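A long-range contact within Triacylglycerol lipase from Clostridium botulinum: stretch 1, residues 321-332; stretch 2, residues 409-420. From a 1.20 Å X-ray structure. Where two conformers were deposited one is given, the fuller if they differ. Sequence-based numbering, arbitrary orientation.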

# COMPACT_ATOMS: atom_id res chain seq x y z
N LYS A 321 -14.99 -6.41 -0.94
CA LYS A 321 -15.50 -6.71 0.40
C LYS A 321 -14.60 -7.67 1.13
O LYS A 321 -13.81 -8.42 0.54
CB LYS A 321 -16.92 -7.28 0.32
CG LYS A 321 -17.04 -8.67 -0.21
CD LYS A 321 -18.48 -9.16 -0.25
CE LYS A 321 -18.91 -9.78 1.05
NZ LYS A 321 -20.25 -10.43 0.86
N ALA A 322 -14.73 -7.64 2.45
CA ALA A 322 -14.06 -8.62 3.30
C ALA A 322 -14.73 -9.97 3.09
O ALA A 322 -15.94 -10.12 3.32
CB ALA A 322 -14.14 -8.22 4.77
N GLN A 323 -13.95 -10.95 2.64
CA GLN A 323 -14.46 -12.29 2.37
C GLN A 323 -14.62 -13.07 3.67
O GLN A 323 -13.84 -12.90 4.61
CB GLN A 323 -13.49 -12.99 1.42
CG GLN A 323 -13.43 -12.31 0.04
CD GLN A 323 -14.75 -12.42 -0.70
OE1 GLN A 323 -15.40 -13.47 -0.69
NE2 GLN A 323 -15.17 -11.34 -1.33
N PRO A 324 -15.63 -13.94 3.74
CA PRO A 324 -16.01 -14.54 5.03
C PRO A 324 -15.01 -15.56 5.57
O PRO A 324 -15.03 -15.87 6.76
CB PRO A 324 -17.35 -15.20 4.72
CG PRO A 324 -17.36 -15.40 3.25
CD PRO A 324 -16.64 -14.23 2.70
N ASP A 325 -14.14 -16.06 4.70
CA ASP A 325 -13.16 -17.08 5.05
C ASP A 325 -11.72 -16.54 5.15
O ASP A 325 -10.78 -17.32 5.15
CB ASP A 325 -13.24 -18.22 4.04
CG ASP A 325 -13.01 -17.78 2.59
OD1 ASP A 325 -13.17 -16.59 2.22
OD2 ASP A 325 -12.67 -18.68 1.78
N VAL A 326 -11.57 -15.22 5.25
CA VAL A 326 -10.27 -14.57 5.33
C VAL A 326 -10.22 -13.72 6.59
O VAL A 326 -11.19 -13.02 6.93
CB VAL A 326 -10.06 -13.68 4.06
CG1 VAL A 326 -8.73 -12.93 4.12
CG2 VAL A 326 -10.16 -14.52 2.79
N TYR A 327 -9.07 -13.74 7.27
CA TYR A 327 -8.84 -12.84 8.40
C TYR A 327 -8.34 -11.49 7.89
O TYR A 327 -7.44 -11.45 7.06
CB TYR A 327 -7.78 -13.43 9.35
CG TYR A 327 -8.20 -14.68 10.07
CD1 TYR A 327 -8.91 -14.62 11.24
CD2 TYR A 327 -7.85 -15.94 9.57
CE1 TYR A 327 -9.27 -15.78 11.92
CE2 TYR A 327 -8.21 -17.08 10.22
CZ TYR A 327 -8.92 -17.00 11.38
OH TYR A 327 -9.27 -18.16 12.03
N TYR A 328 -8.88 -10.41 8.42
CA TYR A 328 -8.45 -9.06 8.04
C TYR A 328 -7.94 -8.33 9.27
O TYR A 328 -8.58 -8.31 10.32
CB TYR A 328 -9.59 -8.26 7.38
CG TYR A 328 -10.00 -8.82 6.03
CD1 TYR A 328 -10.90 -9.85 5.93
CD2 TYR A 328 -9.52 -8.26 4.86
CE1 TYR A 328 -11.26 -10.39 4.70
CE2 TYR A 328 -9.88 -8.78 3.64
CZ TYR A 328 -10.77 -9.81 3.55
OH TYR A 328 -11.15 -10.38 2.36
N PHE A 329 -6.75 -7.75 9.13
CA PHE A 329 -6.12 -6.95 10.16
C PHE A 329 -5.80 -5.60 9.60
O PHE A 329 -5.30 -5.50 8.50
CB PHE A 329 -4.82 -7.62 10.64
CG PHE A 329 -5.05 -8.97 11.23
CD1 PHE A 329 -5.42 -9.11 12.57
CD2 PHE A 329 -4.96 -10.11 10.45
CE1 PHE A 329 -5.66 -10.35 13.12
CE2 PHE A 329 -5.21 -11.34 10.98
CZ PHE A 329 -5.57 -11.47 12.31
N SER A 330 -6.01 -4.57 10.40
CA SER A 330 -5.62 -3.22 10.01
C SER A 330 -4.78 -2.56 11.08
O SER A 330 -5.07 -2.66 12.29
CB SER A 330 -6.84 -2.35 9.74
OG SER A 330 -7.67 -2.35 10.88
N TRP A 331 -3.72 -1.89 10.63
CA TRP A 331 -2.80 -1.13 11.45
C TRP A 331 -2.81 0.33 11.00
O TRP A 331 -2.71 0.62 9.80
CB TRP A 331 -1.40 -1.71 11.31
CG TRP A 331 -1.31 -3.11 11.80
CD1 TRP A 331 -1.51 -4.25 11.08
CD2 TRP A 331 -1.02 -3.54 13.14
NE1 TRP A 331 -1.36 -5.35 11.88
CE2 TRP A 331 -1.05 -4.94 13.15
CE3 TRP A 331 -0.75 -2.85 14.33
CZ2 TRP A 331 -0.80 -5.69 14.31
CZ3 TRP A 331 -0.51 -3.58 15.47
CH2 TRP A 331 -0.52 -4.99 15.46
N THR A 332 -2.96 1.21 11.99
CA THR A 332 -3.07 2.66 11.80
C THR A 332 -1.81 3.32 12.37
O THR A 332 -1.44 3.06 13.52
CB THR A 332 -4.31 3.21 12.54
OG1 THR A 332 -5.50 2.63 11.99
CG2 THR A 332 -4.38 4.73 12.44
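Stretch 2, residues 409-420: GVKIGQWNAMPR

How does stretch 2 approach before the two backbones pair? Gly409 stays out of reach, and contact starts at Val410, an extended residue whose side chain points toward stretch 1: its CG2 lies 4.2 Å from Tyr327 CE1 and its CG1 3.9 Å from Phe329 CE1, at the edge of the phenylalanine ring. Ile412, still extended, covers one face of the Tyr327 ring, with Ile412 CG1 3.8 Å from the ring centroid and almost exactly on its normal.

What happens to the backbone at Gly413? Its phi is positive (77/11), a conformation that favours glycine, and it lies against the type I turn from Gln323 to Val326. Gly413 N donates a 2.8 Å hydrogen bond to Val326 O, while Gly413 CA comes within 3.3 Å of Gln323 O in a CA-H...O contact. An ideal CB here would lie 3.0 Å from Pro324 O, a clash, so the close fit depends on the absent side chain. A water bridges the same region, donating to Ala322 O and to Gly413 O at 2.8 and 2.9 Å. Gln414 then returns to an extended conformation.

How do the strands run? They are parallel, with their axes at 30° and 4.5 Å apart at closest approach, and Tyr328, Phe329 and Ser330 pair with Trp415, Asn416 and Ala417 at CA-CA distances of 4.7 to 4.9 Å. Trp415 shares a sheet face with Tyr328, whose CB sits 3.7 Å from the centroid of the Trp415 six-membered ring, over its face. Asn416 is the hub of the polar pairing. Its N and ND2 both donate to Tyr328 O, at 2.8 and 2.9 Å, and its O accepts from Ser330 N at 3.1 Å. The side chain also reaches back along its own stretch, Asn416 OD1 accepting from Lys411 N and Asn416 ND2 donating to Lys411 O, both at 2.9 Å. Ala417 points to the same side of the sheet as Trp415 and Ser330, and Ala417 CA lies 3.3 Å from Ser330 OG.

How does the contact finish? Met418 N continues the ladder with a 2.9 Å hydrogen bond to Ser330 O. Met418 CB packs over one face of Trp331, 3.4 Å from the centroid of the six-membered ring, and Met418 SD lies at the edge of the Phe329 ring, 3.9 Å from Phe329 CD1. Beyond it a second water replaces direct pairing, accepting from Thr332 N and donating to Met418 O, each at 2.8 Å. Arg420 closes the contact with Thr332 CG2 over its guanidinium, 3.6 Å from Arg420 NE.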

# COMPACT_ATOMS: atom_id res chain seq x y z
N GLY A 409 -9.24 -11.39 20.97
CA GLY A 409 -9.60 -12.55 20.18
C GLY A 409 -9.59 -12.13 18.73
O GLY A 409 -9.80 -10.96 18.43
N VAL A 410 -9.30 -13.06 17.82
CA VAL A 410 -9.32 -12.75 16.39
C VAL A 410 -10.63 -13.23 15.80
O VAL A 410 -11.16 -14.27 16.20
CB VAL A 410 -8.14 -13.37 15.63
CG1 VAL A 410 -6.84 -12.69 16.04
CG2 VAL A 410 -8.04 -14.88 15.87
N LYS A 411 -11.15 -12.44 14.87
CA LYS A 411 -12.40 -12.74 14.19
C LYS A 411 -12.18 -12.88 12.69
O LYS A 411 -11.66 -11.98 12.04
CB LYS A 411 -13.40 -11.62 14.46
CG LYS A 411 -13.61 -11.33 15.94
CD LYS A 411 -14.53 -12.33 16.58
CE LYS A 411 -15.99 -11.96 16.34
NZ LYS A 411 -16.93 -12.84 17.09
N ILE A 412 -12.61 -13.99 12.12
CA ILE A 412 -12.50 -14.19 10.68
C ILE A 412 -13.60 -13.40 9.95
O ILE A 412 -14.68 -13.14 10.52
CB ILE A 412 -12.60 -15.71 10.34
CG1 ILE A 412 -11.93 -16.01 9.00
CG2 ILE A 412 -14.04 -16.19 10.42
CD1 ILE A 412 -11.74 -17.51 8.71
N GLY A 413 -13.33 -13.02 8.71
CA GLY A 413 -14.36 -12.42 7.88
C GLY A 413 -14.69 -10.97 8.17
O GLY A 413 -15.66 -10.43 7.64
N GLN A 414 -13.88 -10.31 8.99
CA GLN A 414 -14.10 -8.93 9.35
C GLN A 414 -12.76 -8.30 9.73
O GLN A 414 -11.75 -9.01 9.86
CB GLN A 414 -15.12 -8.83 10.48
CG GLN A 414 -14.71 -9.50 11.77
CD GLN A 414 -15.84 -9.41 12.77
OE1 GLN A 414 -16.93 -9.92 12.53
NE2 GLN A 414 -15.61 -8.71 13.85
N TRP A 415 -12.74 -6.99 9.92
CA TRP A 415 -11.53 -6.26 10.26
C TRP A 415 -11.26 -6.27 11.76
O TRP A 415 -12.08 -5.82 12.55
CB TRP A 415 -11.64 -4.81 9.77
CG TRP A 415 -11.66 -4.77 8.28
CD1 TRP A 415 -12.75 -4.86 7.47
CD2 TRP A 415 -10.53 -4.72 7.43
NE1 TRP A 415 -12.37 -4.87 6.16
CE2 TRP A 415 -11.00 -4.75 6.10
CE3 TRP A 415 -9.15 -4.60 7.65
CZ2 TRP A 415 -10.15 -4.73 5.01
CZ3 TRP A 415 -8.30 -4.58 6.57
CH2 TRP A 415 -8.79 -4.62 5.26
N ASN A 416 -10.07 -6.74 12.11
CA ASN A 416 -9.54 -6.73 13.46
C ASN A 416 -8.63 -5.49 13.46
O ASN A 416 -7.51 -5.53 12.95
CB ASN A 416 -8.74 -8.00 13.76
CG ASN A 416 -9.59 -9.25 13.72
OD1 ASN A 416 -10.00 -9.76 14.77
ND2 ASN A 416 -9.84 -9.78 12.54
N ALA A 417 -9.16 -4.38 13.98
CA ALA A 417 -8.45 -3.11 13.99
C ALA A 417 -7.49 -3.08 15.18
O ALA A 417 -7.91 -3.05 16.34
CB ALA A 417 -9.44 -1.94 14.03
N MET A 418 -6.20 -3.14 14.88
CA MET A 418 -5.19 -3.42 15.89
C MET A 418 -4.76 -2.13 16.61
O MET A 418 -5.08 -1.02 16.17
CB MET A 418 -4.01 -4.16 15.23
CG MET A 418 -4.44 -5.42 14.51
SD MET A 418 -5.21 -6.65 15.61
CE MET A 418 -3.80 -7.20 16.57
N PRO A 419 -4.05 -2.27 17.74
CA PRO A 419 -3.70 -1.09 18.54
C PRO A 419 -2.92 -0.04 17.73
O PRO A 419 -1.96 -0.39 17.05
CB PRO A 419 -2.88 -1.68 19.70
CG PRO A 419 -3.44 -3.04 19.86
CD PRO A 419 -3.71 -3.51 18.46
N ARG A 420 -3.33 1.22 17.82
CA ARG A 420 -2.76 2.26 16.98
C ARG A 420 -1.25 2.39 17.18
O ARG A 420 -0.76 2.35 18.30
CB ARG A 420 -3.43 3.61 17.27
CG ARG A 420 -2.96 4.73 16.35
CD ARG A 420 -3.84 5.97 16.37
NE ARG A 420 -5.16 5.70 15.82
CZ ARG A 420 -6.01 6.63 15.43
NH1 ARG A 420 -5.68 7.91 15.50
NH2 ARG A 420 -7.19 6.29 14.94
O HOH W 1 -17.18 -11.53 5.45
O HOH W 2 -3.07 -0.05 14.51